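Local atomic coordinates of tyrosine--tRNA ligase, mitochondrial (Emericella nidulans, PDB entry 5IHX), a protein that probably catalyses the ATP-dependent attachment of tyrosine to its cognate mitochondrial tRNA, releasing AMP and diphosphate. Residues F102-A107 / A134-Q139; G106-V111 / V171-T176; A323-L328 / P337-I342. One frame throughout, in Å; residues are numbered along the deposited sequence.

Interaction 1 (F102-A107 / A134-Q139); sequences FLLGGA and ASMHMQ. With TYR (tyrosine), chain C.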
loop_
_atom_site.group_PDB
_atom_site.type_symbol
_atom_site.label_atom_id
_atom_site.label_comp_id
_atom_site.label_asym_id
_atom_site.label_seq_id
_atom_site.Cartn_x
_atom_site.Cartn_y
_atom_site.Cartn_z
ATOM N N PHE A 102 -14.825 5.119 -19.352
ATOM C CA PHE A 102 -15.575 4.833 -18.137
ATOM C C PHE A 102 -14.744 3.896 -17.283
ATOM O O PHE A 102 -14.455 2.772 -17.697
ATOM C CB PHE A 102 -16.934 4.195 -18.451
ATOM C CG PHE A 102 -17.838 5.054 -19.292
ATOM C CD1 PHE A 102 -18.954 5.651 -18.733
ATOM C CD2 PHE A 102 -17.578 5.261 -20.636
ATOM C CE1 PHE A 102 -19.795 6.436 -19.495
ATOM C CE2 PHE A 102 -18.418 6.048 -21.405
ATOM C CZ PHE A 102 -19.527 6.635 -20.831
ATOM N N LEU A 103 -14.363 4.352 -16.096
ATOM C CA LEU A 103 -13.538 3.547 -15.205
ATOM C C LEU A 103 -14.366 2.948 -14.078
ATOM O O LEU A 103 -14.907 3.668 -13.241
ATOM C CB LEU A 103 -12.400 4.386 -14.620
ATOM C CG LEU A 103 -11.456 3.630 -13.682
ATOM C CD1 LEU A 103 -10.685 2.567 -14.447
ATOM C CD2 LEU A 103 -10.509 4.589 -12.991
ATOM N N LEU A 104 -14.450 1.622 -14.059
ATOM C CA LEU A 104 -15.151 0.915 -12.997
ATOM C C LEU A 104 -14.147 0.569 -11.904
ATOM O O LEU A 104 -13.175 -0.149 -12.140
ATOM C CB LEU A 104 -15.829 -0.343 -13.543
ATOM C CG LEU A 104 -16.674 -1.166 -12.568
ATOM C CD1 LEU A 104 -17.809 -0.343 -11.972
ATOM C CD2 LEU A 104 -17.220 -2.400 -13.269
ATOM N N GLY A 105 -14.384 1.094 -10.708
ATOM C CA GLY A 105 -13.452 0.932 -9.607
ATOM C C GLY A 105 -13.624 -0.373 -8.858
ATOM O O GLY A 105 -13.944 -0.367 -7.674
ATOM N N GLY A 106 -13.398 -1.490 -9.540
ATOM C CA GLY A 106 -13.565 -2.793 -8.925
ATOM C C GLY A 106 -12.640 -2.986 -7.737
ATOM O O GLY A 106 -13.046 -3.527 -6.707
ATOM N N ALA A 107 -11.395 -2.543 -7.880
ATOM C CA ALA A 107 -10.406 -2.671 -6.814
ATOM C C ALA A 107 -10.611 -1.599 -5.746
ATOM O O ALA A 107 -10.664 -1.900 -4.555
ATOM C CB ALA A 107 -9.003 -2.584 -7.380
ATOM N N ALA A 134 -20.274 -6.999 -11.461
ATOM C CA ALA A 134 -20.692 -7.575 -12.733
ATOM C C ALA A 134 -21.935 -6.867 -13.277
ATOM O O ALA A 134 -22.043 -6.615 -14.478
ATOM C CB ALA A 134 -20.955 -9.065 -12.574
ATOM N N SER A 135 -22.870 -6.550 -12.388
ATOM C CA SER A 135 -24.095 -5.861 -12.781
ATOM C C SER A 135 -23.805 -4.446 -13.269
ATOM O O SER A 135 -24.386 -3.989 -14.253
ATOM C CB SER A 135 -25.082 -5.811 -11.612
ATOM O OG SER A 135 -25.462 -7.117 -11.215
ATOM N N MET A 136 -22.903 -3.755 -12.578
ATOM C CA MET A 136 -22.556 -2.387 -12.941
ATOM C C MET A 136 -21.801 -2.362 -14.269
ATOM O O MET A 136 -21.970 -1.446 -15.072
ATOM C CB MET A 136 -21.705 -1.733 -11.851
ATOM C CG MET A 136 -21.482 -0.240 -12.064
ATOM S SD MET A 136 -21.484 0.726 -10.537
ATOM C CE MET A 136 -23.173 0.528 -9.982
ATOM N N HIS A 137 -20.966 -3.373 -14.489
ATOM C CA HIS A 137 -20.213 -3.491 -15.733
ATOM C C HIS A 137 -21.158 -3.615 -16.928
ATOM O O HIS A 137 -20.968 -2.963 -17.956
ATOM C CB HIS A 137 -19.271 -4.696 -15.671
ATOM C CG HIS A 137 -18.421 -4.864 -16.892
ATOM N ND1 HIS A 137 -17.133 -4.379 -16.973
ATOM C CD2 HIS A 137 -18.672 -5.463 -18.080
ATOM C CE1 HIS A 137 -16.627 -4.672 -18.157
ATOM N NE2 HIS A 137 -17.541 -5.329 -18.849
ATOM N N MET A 138 -22.180 -4.455 -16.786
ATOM C CA MET A 138 -23.177 -4.634 -17.838
ATOM C C MET A 138 -23.937 -3.339 -18.097
ATOM O O MET A 138 -24.185 -2.968 -19.246
ATOM C CB MET A 138 -24.168 -5.735 -17.462
ATOM C CG MET A 138 -23.599 -7.145 -17.510
ATOM S SD MET A 138 -24.716 -8.360 -16.778
ATOM C CE MET A 138 -26.203 -8.107 -17.750
ATOM N N GLN A 139 -24.300 -2.650 -17.020
ATOM C CA GLN A 139 -25.070 -1.417 -17.132
ATOM C C GLN A 139 -24.275 -0.320 -17.830
ATOM O O GLN A 139 -24.832 0.467 -18.594
ATOM C CB GLN A 139 -25.519 -0.942 -15.751
ATOM C CG GLN A 139 -26.326 0.347 -15.785
ATOM C CD GLN A 139 -26.919 0.703 -14.441
ATOM O OE1 GLN A 139 -26.256 1.305 -13.594
ATOM N NE2 GLN A 139 -28.185 0.341 -14.243
HETATM N N TYR C . -13.494 7.823 -6.063
HETATM C CA TYR C . -14.656 8.041 -6.972
HETATM C C TYR C . -15.969 7.992 -6.198
HETATM O O TYR C . -16.964 8.605 -6.590
HETATM C CB TYR C . -14.666 6.994 -8.087
HETATM C CG TYR C . -13.338 6.851 -8.787
HETATM C CD1 TYR C . -12.819 7.890 -9.552
HETATM C CD2 TYR C . -12.598 5.680 -8.684
HETATM C CE1 TYR C . -11.607 7.765 -10.194
HETATM C CE2 TYR C . -11.384 5.546 -9.322
HETATM C CZ TYR C . -10.893 6.591 -10.077
HETATM O OH TYR C . -9.683 6.465 -10.714
HETATM O OXT TYR C . -16.064 7.331 -5.164
#
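Leu104 reaches from the end of strand 100-104 to helix 126-153 with both methyls at work. Its CD1 meets the CG methylene of Met136 at 3.7 Å, while CD2 packs against CB of His137 at 3.9 Å and sits at the edge of the imidazole, near the ring plane. A chi1 of -177°, CG anti to the backbone N, carries the fork out to the helix, where its two methyls meet consecutive residues, a task that suits a branched apolar chain. Met136 supplies a flexible one: bent at chi2 and chi3, it touches with its middle, its end leads away from the strand, and the side chain touches Met79. The His137 ring lies partly exposed at the border, where a polar aromatic can also cover Leu166. Around these side chains, Met133 and Leu140 of the helix and Pro74 close on Leu104. Its neighbour Leu103 serves the tyrosine pocket, with CD2 3.1 Å from the ligand OH. Beyond Leu104 an inverse gamma turn centred on Gly105, with a weak bond from Gly106 N to Leu104 O, ends the strand. Strand 100-104, helix 126-153 and the neighbouring parallel strand 164-168 form a beta-alpha-beta crossover of the class I synthetase Rossmann fold.

Interaction 2 (G106-V111 / V171-T176); sequences GATSRV and VWWNKT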
loop_
_atom_site.group_PDB
_atom_site.type_symbol
_atom_site.label_atom_id
_atom_site.label_comp_id
_atom_site.label_asym_id
_atom_site.label_seq_id
_atom_site.Cartn_x
_atom_site.Cartn_y
_atom_site.Cartn_z
ATOM N N GLY A 106 -13.398 -1.490 -9.540
ATOM C CA GLY A 106 -13.565 -2.793 -8.925
ATOM C C GLY A 106 -12.640 -2.986 -7.737
ATOM O O GLY A 106 -13.046 -3.527 -6.707
ATOM N N ALA A 107 -11.395 -2.543 -7.880
ATOM C CA ALA A 107 -10.406 -2.671 -6.814
ATOM C C ALA A 107 -10.611 -1.599 -5.746
ATOM O O ALA A 107 -10.664 -1.900 -4.555
ATOM C CB ALA A 107 -9.003 -2.584 -7.380
ATOM N N THR A 108 -10.724 -0.346 -6.179
ATOM C CA THR A 108 -10.800 0.776 -5.251
ATOM C C THR A 108 -12.087 0.760 -4.430
ATOM O O THR A 108 -12.184 1.434 -3.405
ATOM C CB THR A 108 -10.709 2.123 -5.995
ATOM O OG1 THR A 108 -11.588 2.107 -7.126
ATOM C CG2 THR A 108 -9.287 2.382 -6.470
ATOM N N SER A 109 -13.070 -0.014 -4.879
ATOM C CA SER A 109 -14.317 -0.164 -4.136
ATOM C C SER A 109 -14.110 -1.029 -2.896
ATOM O O SER A 109 -14.845 -0.906 -1.917
ATOM C CB SER A 109 -15.407 -0.760 -5.027
ATOM O OG SER A 109 -15.064 -2.065 -5.461
ATOM N N ARG A 110 -13.112 -1.907 -2.946
ATOM C CA ARG A 110 -12.771 -2.739 -1.797
ATOM C C ARG A 110 -12.303 -1.867 -0.635
ATOM O O ARG A 110 -12.650 -2.114 0.518
ATOM C CB ARG A 110 -11.686 -3.755 -2.161
ATOM C CG ARG A 110 -12.079 -4.736 -3.256
ATOM C CD ARG A 110 -10.960 -5.732 -3.520
ATOM N NE ARG A 110 -11.264 -6.635 -4.626
ATOM C CZ ARG A 110 -10.440 -7.582 -5.064
ATOM N N VAL A 111 -11.515 -0.843 -0.952
ATOM C CA VAL A 111 -11.024 0.098 0.051
ATOM C C VAL A 111 -12.136 1.045 0.495
ATOM O O VAL A 111 -12.435 1.150 1.685
ATOM C CB VAL A 111 -9.832 0.919 -0.490
ATOM C CG1 VAL A 111 -9.401 1.989 0.511
ATOM C CG2 VAL A 111 -8.667 0.000 -0.819
ATOM N N VAL A 171 -7.772 -4.462 -13.524
ATOM C CA VAL A 171 -6.820 -4.869 -14.553
ATOM C C VAL A 171 -5.377 -4.676 -14.092
ATOM O O VAL A 171 -4.515 -5.494 -14.405
ATOM C CB VAL A 171 -7.066 -4.095 -15.872
ATOM C CG1 VAL A 171 -5.869 -4.208 -16.819
ATOM C CG2 VAL A 171 -8.319 -4.607 -16.557
ATOM N N TRP A 172 -5.115 -3.601 -13.352
ATOM C CA TRP A 172 -3.780 -3.380 -12.805
ATOM C C TRP A 172 -3.700 -3.638 -11.297
ATOM O O TRP A 172 -2.693 -4.160 -10.821
ATOM C CB TRP A 172 -3.282 -1.960 -13.122
ATOM C CG TRP A 172 -4.235 -0.825 -12.853
ATOM C CD1 TRP A 172 -4.435 -0.185 -11.663
ATOM C CD2 TRP A 172 -5.076 -0.163 -13.809
ATOM N NE1 TRP A 172 -5.360 0.821 -11.815
ATOM C CE2 TRP A 172 -5.768 0.856 -13.123
ATOM C CE3 TRP A 172 -5.317 -0.339 -15.175
ATOM C CZ2 TRP A 172 -6.687 1.690 -13.756
ATOM C CZ3 TRP A 172 -6.230 0.490 -15.800
ATOM C CH2 TRP A 172 -6.902 1.493 -15.092
ATOM N N TRP A 173 -4.742 -3.298 -10.546
ATOM C CA TRP A 173 -4.673 -3.433 -9.088
ATOM C C TRP A 173 -4.576 -4.876 -8.596
ATOM O O TRP A 173 -4.176 -5.116 -7.458
ATOM C CB TRP A 173 -5.880 -2.764 -8.426
ATOM C CG TRP A 173 -5.785 -1.276 -8.399
ATOM C CD1 TRP A 173 -6.701 -0.386 -8.873
ATOM C CD2 TRP A 173 -4.700 -0.498 -7.880
ATOM N NE1 TRP A 173 -6.258 0.899 -8.675
ATOM C CE2 TRP A 173 -5.030 0.856 -8.069
ATOM C CE3 TRP A 173 -3.482 -0.818 -7.273
ATOM C CZ2 TRP A 173 -4.186 1.891 -7.674
ATOM C CZ3 TRP A 173 -2.646 0.207 -6.883
ATOM C CH2 TRP A 173 -3.002 1.548 -7.083
ATOM N N ASN A 174 -4.936 -5.834 -9.440
ATOM C CA ASN A 174 -4.833 -7.234 -9.056
ATOM C C ASN A 174 -3.384 -7.701 -8.917
ATOM O O ASN A 174 -3.103 -8.633 -8.165
ATOM C CB ASN A 174 -5.568 -8.120 -10.066
ATOM C CG ASN A 174 -7.077 -8.116 -9.860
ATOM O OD1 ASN A 174 -7.584 -7.561 -8.883
ATOM N ND2 ASN A 174 -7.799 -8.753 -10.775
ATOM N N LYS A 175 -2.471 -7.049 -9.635
ATOM C CA LYS A 175 -1.068 -7.465 -9.652
ATOM C C LYS A 175 -0.079 -6.360 -9.262
ATOM O O LYS A 175 1.061 -6.661 -8.907
ATOM C CB LYS A 175 -0.710 -8.010 -11.038
ATOM C CG LYS A 175 -1.066 -7.089 -12.195
ATOM C CD LYS A 175 -0.799 -7.756 -13.534
ATOM N N THR A 176 -0.503 -5.100 -9.330
ATOM C CA THR A 176 0.397 -3.967 -9.088
ATOM C C THR A 176 1.102 -4.064 -7.729
ATOM O O THR A 176 0.457 -3.929 -6.688
ATOM C CB THR A 176 -0.361 -2.621 -9.154
ATOM O OG1 THR A 176 -0.856 -2.403 -10.481
ATOM C CG2 THR A 176 0.553 -1.457 -8.767
#
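Ala107 sets its methyl against the root of the Trp173 side chain, CB to CB at 3.3 Å, very close and possibly a little short in the model; the same carbon lies 3.5 Å from Trp173 CD1. Alanine suits the place because its small methyl lets the backbones approach, to 6.2 Å between CA of Ala107 and CA of Trp173. Next along the chain, Thr108 brings CG2 to 4.0 Å from NE1 of Trp173, approaching the indole obliquely. At chi1 47° its OG1 stands between the backbone N and the carbonyl carbon, leaving the methyl for the indole while the hydroxyl bonds Asn169 and Asp73. A beta-branched residue with one apolar and one polar arm answers both needs.

Trp173 NE1 is engaged elsewhere: it and Trp172 NE1 both bond OD2 of Asp224, whose OD1 holds the bound tyrosine. The two indoles also meet each other, Trp172 CD1 standing 3.5 Å above one face of Trp173 and offset toward its rim. Together they would help fix the rotation of the Asp224 carboxylate beside the ligand.

Each segment braces its own turn. Ser109 OG donates to Gly106 O at 2.8 Å, coming from well above the carbonyl plane. Thr176 OG1 likewise reaches Trp172 O from above the plane, at 2.6 Å. That oxygen also accepts from the backbone N atoms of Lys175 and Thr176.

The second subunit comes up to both segments: its Leu179 packs on Ala107 and Arg110, its Leu178 on Trp173, and Thr176 makes backbone hydrogen bonds to that subunit. Since the Thr108 side chain touches the bound tyrosine, the arrangement belongs to the wall of the tyrosine pocket in a dimeric tyrosyl-tRNA synthetase, where the pocket backs onto the subunit interface.

Interaction 3 (A323-L328 / P337-I342); sequences AVERYL and PEISKI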
loop_
_atom_site.group_PDB
_atom_site.type_symbol
_atom_site.label_atom_id
_atom_site.label_comp_id
_atom_site.label_asym_id
_atom_site.label_seq_id
_atom_site.Cartn_x
_atom_site.Cartn_y
_atom_site.Cartn_z
ATOM N N ALA A 323 -35.915 24.700 -11.382
ATOM C CA ALA A 323 -34.773 23.832 -11.672
ATOM C C ALA A 323 -34.852 23.170 -13.051
ATOM O O ALA A 323 -33.834 22.729 -13.586
ATOM C CB ALA A 323 -34.657 22.764 -10.597
ATOM N N VAL A 324 -36.048 23.103 -13.629
ATOM C CA VAL A 324 -36.257 22.293 -14.828
ATOM C C VAL A 324 -35.420 22.764 -16.022
ATOM O O VAL A 324 -34.936 21.940 -16.800
ATOM C CB VAL A 324 -37.753 22.253 -15.231
ATOM C CG1 VAL A 324 -38.250 23.628 -15.659
ATOM C CG2 VAL A 324 -37.976 21.225 -16.341
ATOM N N GLU A 325 -35.251 24.072 -16.181
ATOM C CA GLU A 325 -34.479 24.578 -17.311
ATOM C C GLU A 325 -33.031 24.115 -17.240
ATOM O O GLU A 325 -32.457 23.692 -18.245
ATOM C CB GLU A 325 -34.523 26.104 -17.389
ATOM C CG GLU A 325 -33.626 26.655 -18.500
ATOM C CD GLU A 325 -33.833 28.133 -18.774
ATOM O OE1 GLU A 325 -34.734 28.743 -18.155
ATOM O OE2 GLU A 325 -33.090 28.684 -19.617
ATOM N N ARG A 326 -32.430 24.210 -16.059
ATOM C CA ARG A 326 -31.049 23.778 -15.906
ATOM C C ARG A 326 -30.946 22.269 -16.117
ATOM O O ARG A 326 -29.993 21.791 -16.733
ATOM C CB ARG A 326 -30.489 24.164 -14.536
ATOM C CG ARG A 326 -29.094 23.606 -14.312
ATOM C CD ARG A 326 -28.214 24.527 -13.494
ATOM N NE ARG A 326 -26.808 24.151 -13.618
ATOM C CZ ARG A 326 -25.792 24.856 -13.128
ATOM N NH1 ARG A 326 -26.016 25.987 -12.471
ATOM N NH2 ARG A 326 -24.549 24.430 -13.300
ATOM N N TYR A 327 -31.927 21.521 -15.617
ATOM C CA TYR A 327 -31.918 20.066 -15.779
ATOM C C TYR A 327 -32.025 19.669 -17.250
ATOM O O TYR A 327 -31.386 18.710 -17.681
ATOM C CB TYR A 327 -33.057 19.415 -14.991
ATOM C CG TYR A 327 -32.785 19.253 -13.511
ATOM C CD1 TYR A 327 -31.859 20.055 -12.854
ATOM C CD2 TYR A 327 -33.444 18.278 -12.774
ATOM C CE1 TYR A 327 -31.611 19.901 -11.502
ATOM C CE2 TYR A 327 -33.202 18.114 -11.424
ATOM C CZ TYR A 327 -32.286 18.928 -10.793
ATOM O OH TYR A 327 -32.044 18.767 -9.447
ATOM N N LEU A 328 -32.831 20.399 -18.015
ATOM C CA LEU A 328 -32.937 20.153 -19.451
ATOM C C LEU A 328 -31.567 20.272 -20.112
ATOM O O LEU A 328 -31.228 19.503 -21.011
ATOM C CB LEU A 328 -33.921 21.128 -20.105
ATOM C CG LEU A 328 -35.414 20.796 -19.981
ATOM C CD1 LEU A 328 -36.263 21.979 -20.420
ATOM C CD2 LEU A 328 -35.763 19.565 -20.801
ATOM N N PRO A 337 -31.559 26.288 -28.389
ATOM C CA PRO A 337 -32.730 26.951 -28.977
ATOM C C PRO A 337 -34.036 26.220 -28.676
ATOM O O PRO A 337 -35.048 26.860 -28.392
ATOM C CB PRO A 337 -32.429 26.934 -30.477
ATOM C CG PRO A 337 -30.953 26.902 -30.558
ATOM C CD PRO A 337 -30.496 26.081 -29.390
ATOM N N GLU A 338 -34.008 24.894 -28.745
ATOM C CA GLU A 338 -35.193 24.095 -28.461
ATOM C C GLU A 338 -35.577 24.216 -26.988
ATOM O O GLU A 338 -36.755 24.225 -26.644
ATOM C CB GLU A 338 -34.954 22.630 -28.834
ATOM C CG GLU A 338 -36.142 21.709 -28.582
ATOM C CD GLU A 338 -37.359 22.076 -29.411
ATOM O OE1 GLU A 338 -37.201 22.787 -30.426
ATOM O OE2 GLU A 338 -38.475 21.648 -29.046
ATOM N N ILE A 339 -34.578 24.313 -26.118
ATOM C CA ILE A 339 -34.831 24.486 -24.693
ATOM C C ILE A 339 -35.462 25.853 -24.435
ATOM O O ILE A 339 -36.356 25.984 -23.604
ATOM C CB ILE A 339 -33.533 24.322 -23.871
ATOM C CG1 ILE A 339 -33.121 22.846 -23.858
ATOM C CG2 ILE A 339 -33.717 24.845 -22.438
ATOM C CD1 ILE A 339 -31.806 22.557 -23.151
ATOM N N SER A 340 -35.003 26.866 -25.161
ATOM C CA SER A 340 -35.575 28.203 -25.051
ATOM C C SER A 340 -37.041 28.188 -25.470
ATOM O O SER A 340 -37.896 28.770 -24.804
ATOM C CB SER A 340 -34.790 29.197 -25.907
ATOM O OG SER A 340 -33.450 29.303 -25.459
ATOM N N LYS A 341 -37.321 27.520 -26.584
ATOM C CA LYS A 341 -38.682 27.396 -27.094
ATOM C C LYS A 341 -39.583 26.668 -26.095
ATOM O O LYS A 341 -40.743 27.035 -25.912
ATOM C CB LYS A 341 -38.673 26.664 -28.438
ATOM C CG LYS A 341 -39.970 26.767 -29.218
ATOM C CD LYS A 341 -39.903 25.963 -30.508
ATOM N N ILE A 342 -39.044 25.639 -25.448
ATOM C CA ILE A 342 -39.790 24.893 -24.437
ATOM C C ILE A 342 -40.070 25.767 -23.217
ATOM O O ILE A 342 -41.160 25.721 -22.646
ATOM C CB ILE A 342 -39.029 23.621 -23.994
ATOM C CG1 ILE A 342 -38.988 22.599 -25.130
ATOM C CG2 ILE A 342 -39.691 22.986 -22.772
ATOM C CD1 ILE A 342 -37.964 21.492 -24.924
#
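This is an apolar helix-helix contact between helix 321-331 and helix 336-348, in the all-helical region that follows the alpha/beta catalytic core. Ile339 and Leu328 carry most of it: CD1 of Ile339 lies 3.8 Å from Leu328 O and 4.0 Å from Leu328 CB, so the isoleucine tip rests on the backbone and first carbon of the leucine. At chi1 -72° CG1 is anti to the carbonyl carbon, which sends the long branch to Leu328 and leaves CG2 for the other neighbour, Glu325, whose CG it meets at 4.3 Å. Isoleucine suits the place because its two branches can serve two residues one turn apart.

The short segments run nearly antiparallel, at 159° between their N-to-C directions, with axes 10.6 Å apart at closest approach. With the brief connection between them they make a helical hairpin. An axis distance of this size leaves room for large aliphatic chains, and the contacts come from positions three apart on each helix, Ile339 and Ile342 on one, Leu328 and the methylene of Glu325 on the other.

One turn on from Ile339, Ile342 offers CG2 to Leu328 CD1 at 4.3 Å, a looser touch. Leu328 therefore faces both isoleucines, and Leu334 of the connection and Leu359 of helix 354-368 press on it as well. The carbonyl O of Leu328, which the Ile339 methyl touches, accepts a bond from Thr332 OG1. At the border, Glu325 contributes only its methylene stem to the packing, while its carboxylate makes a long, weak ion pair with Lys329.

From the N terminus, residues 102-111 start both of the first two contacts, which share Gly106 and Ala107. Interaction 1 closes first, when the chain returns through helix 126-153; the loop of interaction 2 starts from the same stretch and runs on past that helix and strand 164-168 to close at 171-176. They also touch, Leu103 CD1 lying 4.0 Å from Trp172 CH2, and together they tie one strand end to a covering helix and to the dimer-facing wall of the tyrosine pocket. Interaction 3 follows in series, closing a short hairpin in the helical region; its centre is about 32 Å from that of interaction 1 and about 41 Å from that of interaction 2.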